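Local coordinates for protein AvrA (Salmonella typhimurium, PDB 6BE0) that probably transfers acetyl groups from acetyl-CoA to serine and threonine side chains of target proteins, as a YopJ-family bacterial effector that binds inositol hexakisphosphate, at residues P144-A149 against E176-R181; F150-A155 against E220-S225; P73-Q78 against I293-S298. All coordinates share one frame; numbering follows the deposited sequence.

In the fold
Following the chain from its N terminus, helix 65-82 supplies the first half of contact 3, which closes some 215 residues later on helix 287-300, enclosing both others in sequence. Contacts 1 and 2 cross: residues 144-149 and 150-155 run out of strand 136-143 into helix 151-164, and their partners 176-181 and 220-225 follow in the same order. Contact 1 joins the loops leaving strands 136-143 and 170-176, and contact 2 sets the start of helix 151-164 against the loop before helix 225-228. They touch, Glu176 N lying 2.9 Å from Leu223 O. Contact 3 lies across the chain's centre, about 24 Å from contact 1 between centres, joining two helices near the inositol hexakisphosphate.

Contact 1: residues P144-A149 against E176-R181; sequences PAACSA and ELDIQR. With COA (coenzyme A), chain C.
The carbonyl oxygen of Pro144 is gripped by two consecutive backbone amides. Ile179 N donates to Pro144 O over 2.8 Å, nearly along the C=O axis, while Gln180 N reaches Pro144 O at 3.1 Å from 55° above the carbonyl plane. Both N-H groups point almost straight at the oxygen, which joins the loop after strand 170-176 to the loop that leaves strand 136-143; Asp178 N adds only a weak bond to Ala145 O. Farther along, Cys147 N binds Glu176 OE2 at 2.8 Å, on the anti side of the carboxylate and 18° out of its plane. Glu176 CG stands anti to the backbone N (chi1 176°), and the extended chain passes Cys147, whose SG lies 3.7 Å from Glu176 CB. Ser225 N holds the other oxygen, OE1. One water donates to Asp178 OD1 and Gln180 O and weakly accepts from Ala146 N. Asp178 OD1 also forms a salt bridge with Arg181 NE at 2.9 Å, and Arg181 NH2 bonds to Asp178 O; the residue thus braced lies against coenzyme A, its CB 3.5 Å from N9A. Arg181, part of the observed CoA pocket, adds a long, weak hydrogen bond from NH1 to cofactor O4B, which lies at the guanidinium edge, in its plane. The two loops follow adjacent parallel strands, 136-143 and 170-176, and Phe189 of helix 186-199 packs on Pro144, Ile179 and Gln180.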
loop_
_atom_site.group_PDB
_atom_site.type_symbol
_atom_site.label_atom_id
_atom_site.label_comp_id
_atom_site.label_asym_id
_atom_site.label_seq_id
_atom_site.Cartn_x
_atom_site.Cartn_y
_atom_site.Cartn_z
ATOM N N PRO A 144 4.773 2.541 -1.374
ATOM C CA PRO A 144 5.022 1.394 -2.254
ATOM C C PRO A 144 6.247 1.577 -3.153
ATOM O O PRO A 144 6.917 0.597 -3.471
ATOM C CB PRO A 144 3.742 1.309 -3.093
ATOM C CG PRO A 144 2.701 1.974 -2.266
ATOM C CD PRO A 144 3.411 3.077 -1.550
ATOM N N ALA A 145 6.525 2.815 -3.553
ATOM C CA ALA A 145 7.654 3.102 -4.434
ATOM C C ALA A 145 8.911 3.414 -3.627
ATOM O O ALA A 145 8.948 3.207 -2.415
ATOM C CB ALA A 145 7.316 4.262 -5.363
ATOM N N ALA A 146 9.938 3.915 -4.310
ATOM C CA ALA A 146 11.209 4.243 -3.672
ATOM C C ALA A 146 11.156 5.632 -3.038
ATOM O O ALA A 146 10.226 6.400 -3.291
ATOM C CB ALA A 146 12.338 4.161 -4.684
ATOM N N CYS A 147 12.157 5.946 -2.218
ATOM C CA CYS A 147 12.211 7.224 -1.511
ATOM C C CYS A 147 13.611 7.832 -1.537
ATOM O O CYS A 147 13.933 8.690 -0.718
ATOM C CB CYS A 147 11.766 7.048 -0.058
ATOM S SG CYS A 147 10.211 6.167 0.146
ATOM N N SER A 148 14.443 7.387 -2.474
ATOM C CA SER A 148 15.835 7.826 -2.533
ATOM C C SER A 148 15.973 9.333 -2.744
ATOM O O SER A 148 16.883 9.959 -2.201
ATOM C CB SER A 148 16.573 7.085 -3.648
ATOM O OG SER A 148 15.862 7.163 -4.870
ATOM N N ALA A 149 15.068 9.915 -3.526
ATOM C CA ALA A 149 15.166 11.325 -3.895
ATOM C C ALA A 149 14.886 12.255 -2.712
ATOM O O ALA A 149 15.813 12.839 -2.148
ATOM C CB ALA A 149 14.216 11.635 -5.045
ATOM N N GLU A 176 10.036 2.588 3.255
ATOM C CA GLU A 176 10.227 2.440 1.819
ATOM C C GLU A 176 10.092 0.971 1.444
ATOM O O GLU A 176 10.709 0.112 2.071
ATOM C CB GLU A 176 11.599 2.980 1.405
ATOM C CG GLU A 176 11.943 2.798 -0.067
ATOM C CD GLU A 176 13.409 3.060 -0.354
ATOM O OE1 GLU A 176 14.266 2.446 0.318
ATOM O OE2 GLU A 176 13.704 3.880 -1.248
ATOM N N LEU A 177 9.284 0.687 0.426
ATOM C CA LEU A 177 9.089 -0.683 -0.038
ATOM C C LEU A 177 9.789 -0.927 -1.372
ATOM O O LEU A 177 10.393 -1.981 -1.577
ATOM C CB LEU A 177 7.595 -0.997 -0.163
ATOM C CG LEU A 177 6.780 -0.969 1.136
ATOM C CD1 LEU A 177 5.339 -1.375 0.864
ATOM C CD2 LEU A 177 7.390 -1.866 2.207
ATOM N N ASP A 178 9.715 0.056 -2.265
ATOM C CA ASP A 178 10.275 -0.062 -3.610
ATOM C C ASP A 178 9.798 -1.342 -4.288
ATOM O O ASP A 178 10.605 -2.170 -4.713
ATOM C CB ASP A 178 11.806 -0.028 -3.568
ATOM C CG ASP A 178 12.431 0.083 -4.952
ATOM O OD1 ASP A 178 11.795 0.673 -5.854
ATOM O OD2 ASP A 178 13.558 -0.422 -5.140
ATOM N N ILE A 179 8.480 -1.504 -4.367
ATOM C CA ILE A 179 7.878 -2.627 -5.076
ATOM C C ILE A 179 7.009 -2.115 -6.220
ATOM O O ILE A 179 6.659 -2.871 -7.125
ATOM C CB ILE A 179 7.037 -3.511 -4.138
ATOM C CG1 ILE A 179 5.998 -2.670 -3.393
ATOM C CG2 ILE A 179 7.947 -4.236 -3.154
ATOM C CD1 ILE A 179 4.976 -3.495 -2.635
ATOM N N GLN A 180 6.661 -0.832 -6.172
ATOM C CA GLN A 180 5.998 -0.180 -7.294
ATOM C C GLN A 180 7.042 0.482 -8.180
ATOM O O GLN A 180 7.904 1.217 -7.696
ATOM C CB GLN A 180 4.982 0.862 -6.821
ATOM C CG GLN A 180 4.321 1.626 -7.968
ATOM C CD GLN A 180 3.540 2.833 -7.502
ATOM O OE1 GLN A 180 3.075 2.885 -6.366
ATOM N NE2 GLN A 180 3.397 3.818 -8.384
ATOM N N ARG A 181 6.949 0.221 -9.479
ATOM C CA ARG A 181 7.837 0.828 -10.462
ATOM C C ARG A 181 7.021 1.472 -11.578
ATOM O O ARG A 181 7.499 2.379 -12.258
ATOM C CB ARG A 181 8.799 -0.212 -11.037
ATOM C CG ARG A 181 9.523 -1.046 -9.989
ATOM C CD ARG A 181 10.524 -0.221 -9.205
ATOM N NE ARG A 181 11.151 -0.980 -8.124
ATOM C CZ ARG A 181 12.034 -1.959 -8.303
ATOM N NH1 ARG A 181 12.395 -2.329 -9.524
ATOM N NH2 ARG A 181 12.554 -2.577 -7.254
HETATM N N1A COA C . 6.193 -1.689 -14.993
HETATM C C2A COA C . 6.735 -2.830 -14.471
HETATM N N3A COA C . 8.048 -2.856 -14.095
HETATM C C4A COA C . 8.834 -1.743 -14.239
HETATM C C5A COA C . 8.305 -0.612 -14.753
HETATM C C6A COA C . 6.967 -0.595 -15.132
HETATM N N6A COA C . 5.898 0.178 -15.679
HETATM N N7A COA C . 9.282 0.338 -14.787
HETATM C C8A COA C . 10.418 -0.215 -14.290
HETATM N N9A COA C . 10.151 -1.496 -13.953
HETATM C C1B COA C . 11.037 -2.460 -13.389
HETATM C C2B COA C . 11.373 -3.368 -14.280
HETATM O O2B COA C . 10.542 -4.551 -14.134
HETATM C C3B COA C . 12.925 -3.718 -13.966
HETATM O O3B COA C . 13.030 -4.579 -12.831
HETATM P P3B COA C . 13.659 -6.052 -13.017
HETATM O O7A COA C . 12.693 -6.924 -13.785
HETATM O O8A COA C . 14.963 -5.957 -13.771
HETATM O O9A COA C . 13.917 -6.667 -11.658
HETATM C C4B COA C . 13.492 -2.519 -13.693
HETATM O O4B COA C . 12.397 -1.746 -12.970
HETATM C C5B COA C . 13.886 -1.812 -14.983
HETATM O O5B COA C . 14.261 -0.468 -14.703
HETATM P P1A COA C . 15.796 -0.035 -14.851
HETATM O O1A COA C . 16.704 -1.233 -14.621
HETATM O O2A COA C . 16.023 0.525 -16.244
HETATM O O3A COA C . 16.125 1.086 -13.781
HETATM O O HOH W 1 10.421 2.725 -7.405
#

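Contact 2: residues F150-A155 against E220-S225; sequences FGPALA and EPFLPS
Pro221 meets Pro152 ring to ring: the two pyrrolidines lie side by side and point the same way, with Pro221 CG 3.9 Å from Pro152 CB. Pro221 CB also lies 3.9 Å from Pro152 CA, so the contact reaches the helix backbone as well as its side chain. The carbonyl oxygen of Pro221 comes no nearer than 4.4 Å to Ala155 CB, one helical turn beyond Gly151. Phe222 follows, with CG between its backbone N and carbonyl carbon (chi1 64°), and turns its CD2 and CE2 atoms to the start of helix 151-164. Phe222 CE2 is 3.7 Å from Pro152 CD, which sits at the ring edge near its plane, whereas Phe222 CD2 approaches Gly151 C obliquely at 3.9 Å. Here the ring lies against bare backbone, with Gly151 CA 4.0 Å from Phe222 CE2. Leu223 then carries the chain onward, its backbone paired with Met174 and Glu176 of edge strand 170-176. Met174 also touches both Ala155 and Phe222. With just 176 Å² buried, the first turn of the helix meets this loop through van der Waals contacts between mostly apolar groups, with no directional bond across the segments.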
loop_
_atom_site.group_PDB
_atom_site.type_symbol
_atom_site.label_atom_id
_atom_site.label_comp_id
_atom_site.label_asym_id
_atom_site.label_seq_id
_atom_site.Cartn_x
_atom_site.Cartn_y
_atom_site.Cartn_z
ATOM N N PHE A 150 13.612 12.386 -2.343
ATOM C CA PHE A 150 13.196 13.327 -1.302
ATOM C C PHE A 150 12.575 12.621 -0.097
ATOM O O PHE A 150 11.761 13.202 0.624
ATOM C CB PHE A 150 12.199 14.338 -1.871
ATOM C CG PHE A 150 12.726 15.112 -3.042
ATOM C CD1 PHE A 150 13.420 16.293 -2.851
ATOM C CD2 PHE A 150 12.528 14.657 -4.333
ATOM C CE1 PHE A 150 13.905 17.008 -3.928
ATOM C CE2 PHE A 150 13.010 15.368 -5.414
ATOM C CZ PHE A 150 13.700 16.544 -5.211
ATOM N N GLY A 151 12.962 11.368 0.113
ATOM C CA GLY A 151 12.441 10.581 1.216
ATOM C C GLY A 151 12.578 11.254 2.569
ATOM O O GLY A 151 11.582 11.446 3.269
ATOM N N PRO A 152 13.814 11.619 2.948
ATOM C CA PRO A 152 14.077 12.242 4.250
ATOM C C PRO A 152 13.196 13.459 4.521
ATOM O O PRO A 152 12.607 13.551 5.597
ATOM C CB PRO A 152 15.550 12.649 4.149
ATOM C CG PRO A 152 16.133 11.708 3.157
ATOM C CD PRO A 152 15.046 11.453 2.160
ATOM N N ALA A 153 13.102 14.365 3.553
ATOM C CA ALA A 153 12.312 15.583 3.711
ATOM C C ALA A 153 10.842 15.267 3.960
ATOM O O ALA A 153 10.235 15.793 4.893
ATOM C CB ALA A 153 12.457 16.467 2.483
ATOM N N LEU A 154 10.275 14.407 3.119
ATOM C CA LEU A 154 8.863 14.052 3.213
ATOM C C LEU A 154 8.544 13.368 4.540
ATOM O O LEU A 154 7.480 13.585 5.120
ATOM C CB LEU A 154 8.466 13.144 2.047
ATOM C CG LEU A 154 8.550 13.778 0.655
ATOM C CD1 LEU A 154 8.300 12.735 -0.426
ATOM C CD2 LEU A 154 7.564 14.930 0.520
ATOM N N ALA A 155 9.467 12.538 5.013
ATOM C CA ALA A 155 9.300 11.852 6.287
ATOM C C ALA A 155 9.242 12.857 7.433
ATOM O O ALA A 155 8.405 12.743 8.329
ATOM C CB ALA A 155 10.430 10.859 6.508
ATOM N N GLU A 220 18.702 6.957 10.911
ATOM C CA GLU A 220 18.180 7.186 9.568
ATOM C C GLU A 220 16.779 7.797 9.621
ATOM O O GLU A 220 16.008 7.506 10.537
ATOM C CB GLU A 220 18.162 5.879 8.775
ATOM C CG GLU A 220 19.541 5.264 8.590
ATOM C CD GLU A 220 19.550 4.125 7.590
ATOM O OE1 GLU A 220 18.456 3.683 7.179
ATOM O OE2 GLU A 220 20.650 3.674 7.210
ATOM N N PRO A 221 16.445 8.649 8.634
ATOM C CA PRO A 221 15.162 9.362 8.644
ATOM C C PRO A 221 13.969 8.426 8.448
ATOM O O PRO A 221 13.008 8.482 9.219
ATOM C CB PRO A 221 15.295 10.337 7.472
ATOM C CG PRO A 221 16.255 9.687 6.547
ATOM C CD PRO A 221 17.220 8.927 7.411
ATOM N N PHE A 222 14.040 7.586 7.419
ATOM C CA PHE A 222 13.010 6.589 7.154
ATOM C C PHE A 222 13.635 5.202 7.103
ATOM O O PHE A 222 14.856 5.064 7.159
ATOM C CB PHE A 222 12.286 6.893 5.840
ATOM C CG PHE A 222 13.168 6.824 4.628
ATOM C CD1 PHE A 222 13.280 5.651 3.902
ATOM C CD2 PHE A 222 13.881 7.934 4.210
ATOM C CE1 PHE A 222 14.091 5.586 2.782
ATOM C CE2 PHE A 222 14.692 7.876 3.093
ATOM C CZ PHE A 222 14.796 6.700 2.378
ATOM N N LEU A 223 12.795 4.179 6.995
ATOM C CA LEU A 223 13.266 2.802 6.941
ATOM C C LEU A 223 13.489 2.375 5.490
ATOM O O LEU A 223 12.538 2.326 4.711
ATOM C CB LEU A 223 12.263 1.870 7.619
ATOM C CG LEU A 223 12.755 0.445 7.881
ATOM C CD1 LEU A 223 13.717 0.421 9.059
ATOM C CD2 LEU A 223 11.584 -0.495 8.116
ATOM N N PRO A 224 14.743 2.066 5.115
ATOM C CA PRO A 224 14.985 1.662 3.726
ATOM C C PRO A 224 14.403 0.284 3.425
ATOM O O PRO A 224 14.036 -0.440 4.353
ATOM C CB PRO A 224 16.510 1.657 3.622
ATOM C CG PRO A 224 16.975 1.380 5.001
ATOM C CD PRO A 224 15.981 2.041 5.914
ATOM N N SER A 225 14.324 -0.068 2.146
ATOM C CA SER A 225 13.635 -1.283 1.721
ATOM C C SER A 225 14.288 -2.562 2.243
ATOM O O SER A 225 13.591 -3.490 2.655
ATOM C CB SER A 225 13.557 -1.334 0.193
ATOM O OG SER A 225 14.850 -1.350 -0.383
#

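Contact 3: residues P73-Q78 against I293-S298; sequences PFLVAQ and IAEYKS
Gln78 NE2 makes two weak hydrogen bonds to Glu295, each at 3.3 Å: a bent one to OE1 and a much straighter one, 165°, to the backbone O. The extended Gln78 chain carries its amide there, and the amide and carboxylate planes are nearly coplanar, 19° apart. The amide oxygen, Gln78 OE1, lies against Ser298 CB. Beside them, Leu75 CD2 lies 3.6 Å from Glu295 O, and Leu75 CD1 meets Tyr296 CE1 at the ring edge, 4.0 Å away. A water joins the polar group, accepting from Gln78 NE2 and donating to both Leu75 O (2.6 Å) and Glu295 OE1 (2.8 Å). In the next shell, Lys195, which binds inositol hexakisphosphate, forms a salt bridge with Glu295 OE2, and Asp68 of helix 65-82 binds Tyr296 OH. Ser298 OG donates to Ala294 O, which also accepts from Ser298 N. Leu191 of helix 186-199 covers both Leu75 and Glu295. The axes of the two short helical segments approach to 10.2 Å at an angle of 80°; the contact buries 228 Å² and involves five residues. Weak amide bonds, one water and the two methyls of Leu75 join the helices, and the shared carboxylate, also paired with Lys195, links this crossing to the phosphate-binding site.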
loop_
_atom_site.group_PDB
_atom_site.type_symbol
_atom_site.label_atom_id
_atom_site.label_comp_id
_atom_site.label_asym_id
_atom_site.label_seq_id
_atom_site.Cartn_x
_atom_site.Cartn_y
_atom_site.Cartn_z
ATOM N N PRO A 73 -13.391 6.014 -2.937
ATOM C CA PRO A 73 -14.428 5.937 -1.899
ATOM C C PRO A 73 -15.232 4.642 -1.962
ATOM O O PRO A 73 -15.529 4.049 -0.925
ATOM C CB PRO A 73 -15.316 7.146 -2.204
ATOM C CG PRO A 73 -14.422 8.105 -2.890
ATOM C CD PRO A 73 -13.481 7.267 -3.704
ATOM N N PHE A 74 -15.570 4.213 -3.174
ATOM C CA PHE A 74 -16.308 2.972 -3.368
ATOM C C PHE A 74 -15.427 1.765 -3.066
ATOM O O PHE A 74 -15.879 0.785 -2.476
ATOM C CB PHE A 74 -16.839 2.882 -4.799
ATOM C CG PHE A 74 -17.633 4.083 -5.224
ATOM C CD1 PHE A 74 -18.933 4.257 -4.787
ATOM C CD2 PHE A 74 -17.081 5.032 -6.066
ATOM C CE1 PHE A 74 -19.666 5.359 -5.176
ATOM C CE2 PHE A 74 -17.811 6.136 -6.459
ATOM C CZ PHE A 74 -19.106 6.298 -6.013
ATOM N N LEU A 75 -14.167 1.842 -3.478
ATOM C CA LEU A 75 -13.225 0.750 -3.268
ATOM C C LEU A 75 -12.944 0.550 -1.783
ATOM O O LEU A 75 -12.784 -0.578 -1.316
ATOM C CB LEU A 75 -11.925 1.022 -4.026
ATOM C CG LEU A 75 -12.043 0.986 -5.553
ATOM C CD1 LEU A 75 -10.750 1.441 -6.215
ATOM C CD2 LEU A 75 -12.418 -0.411 -6.028
ATOM N N VAL A 76 -12.892 1.651 -1.044
ATOM C CA VAL A 76 -12.672 1.593 0.394
ATOM C C VAL A 76 -13.913 1.045 1.097
ATOM O O VAL A 76 -13.807 0.215 2.001
ATOM C CB VAL A 76 -12.307 2.982 0.956
ATOM C CG1 VAL A 76 -12.342 2.990 2.484
ATOM C CG2 VAL A 76 -10.933 3.398 0.458
ATOM N N ALA A 77 -15.086 1.511 0.679
ATOM C CA ALA A 77 -16.345 1.009 1.218
ATOM C C ALA A 77 -16.472 -0.492 0.964
ATOM O O ALA A 77 -16.954 -1.242 1.811
ATOM C CB ALA A 77 -17.520 1.750 0.606
ATOM N N GLN A 78 -16.028 -0.917 -0.213
ATOM C CA GLN A 78 -16.048 -2.325 -0.586
ATOM C C GLN A 78 -15.137 -3.149 0.319
ATOM O O GLN A 78 -15.513 -4.226 0.783
ATOM C CB GLN A 78 -15.625 -2.489 -2.048
ATOM C CG GLN A 78 -15.493 -3.930 -2.502
ATOM C CD GLN A 78 -15.358 -4.053 -4.007
ATOM O OE1 GLN A 78 -16.324 -4.369 -4.704
ATOM N NE2 GLN A 78 -14.157 -3.802 -4.518
ATOM N N ILE A 293 -8.396 -3.997 -12.212
ATOM C CA ILE A 293 -9.528 -4.549 -12.946
ATOM C C ILE A 293 -10.397 -5.408 -12.031
ATOM O O ILE A 293 -11.624 -5.324 -12.069
ATOM C CB ILE A 293 -9.052 -5.381 -14.157
ATOM C CG1 ILE A 293 -8.310 -4.475 -15.147
ATOM C CG2 ILE A 293 -10.234 -6.067 -14.844
ATOM C CD1 ILE A 293 -7.641 -5.211 -16.286
ATOM N N ALA A 294 -9.754 -6.232 -11.211
ATOM C CA ALA A 294 -10.470 -7.062 -10.250
ATOM C C ALA A 294 -11.269 -6.190 -9.289
ATOM O O ALA A 294 -12.454 -6.430 -9.050
ATOM C CB ALA A 294 -9.500 -7.942 -9.480
ATOM N N GLU A 295 -10.605 -5.175 -8.749
ATOM C CA GLU A 295 -11.221 -4.253 -7.804
ATOM C C GLU A 295 -12.434 -3.548 -8.408
ATOM O O GLU A 295 -13.476 -3.430 -7.763
ATOM C CB GLU A 295 -10.191 -3.225 -7.337
ATOM C CG GLU A 295 -9.153 -3.781 -6.371
ATOM C CD GLU A 295 -9.658 -3.858 -4.940
ATOM O OE1 GLU A 295 -10.890 -3.821 -4.732
ATOM O OE2 GLU A 295 -8.819 -3.947 -4.021
ATOM N N TYR A 296 -12.299 -3.086 -9.648
ATOM C CA TYR A 296 -13.398 -2.411 -10.334
ATOM C C TYR A 296 -14.557 -3.368 -10.597
ATOM O O TYR A 296 -15.719 -3.024 -10.376
ATOM C CB TYR A 296 -12.927 -1.805 -11.659
ATOM C CG TYR A 296 -12.049 -0.576 -11.534
ATOM C CD1 TYR A 296 -11.484 -0.208 -10.319
ATOM C CD2 TYR A 296 -11.795 0.226 -12.638
ATOM C CE1 TYR A 296 -10.685 0.916 -10.212
ATOM C CE2 TYR A 296 -10.999 1.351 -12.541
ATOM C CZ TYR A 296 -10.448 1.691 -11.328
ATOM O OH TYR A 296 -9.656 2.812 -11.235
ATOM N N LYS A 297 -14.236 -4.566 -11.077
ATOM C CA LYS A 297 -15.257 -5.553 -11.410
ATOM C C LYS A 297 -16.080 -5.941 -10.186
ATOM O O LYS A 297 -17.269 -6.236 -10.299
ATOM C CB LYS A 297 -14.620 -6.802 -12.022
ATOM C CG LYS A 297 -14.243 -6.659 -13.490
ATOM C CD LYS A 297 -13.730 -7.973 -14.054
ATOM C CE LYS A 297 -13.398 -7.866 -15.531
ATOM N NZ LYS A 297 -12.949 -9.172 -16.087
ATOM N N SER A 298 -15.446 -5.937 -9.017
ATOM C CA SER A 298 -16.130 -6.298 -7.779
ATOM C C SER A 298 -17.243 -5.307 -7.451
ATOM O O SER A 298 -18.259 -5.679 -6.865
ATOM C CB SER A 298 -15.137 -6.367 -6.616
ATOM O OG SER A 298 -14.159 -7.368 -6.836
HETATM O O HOH W 2 -12.040 -2.903 -2.328
#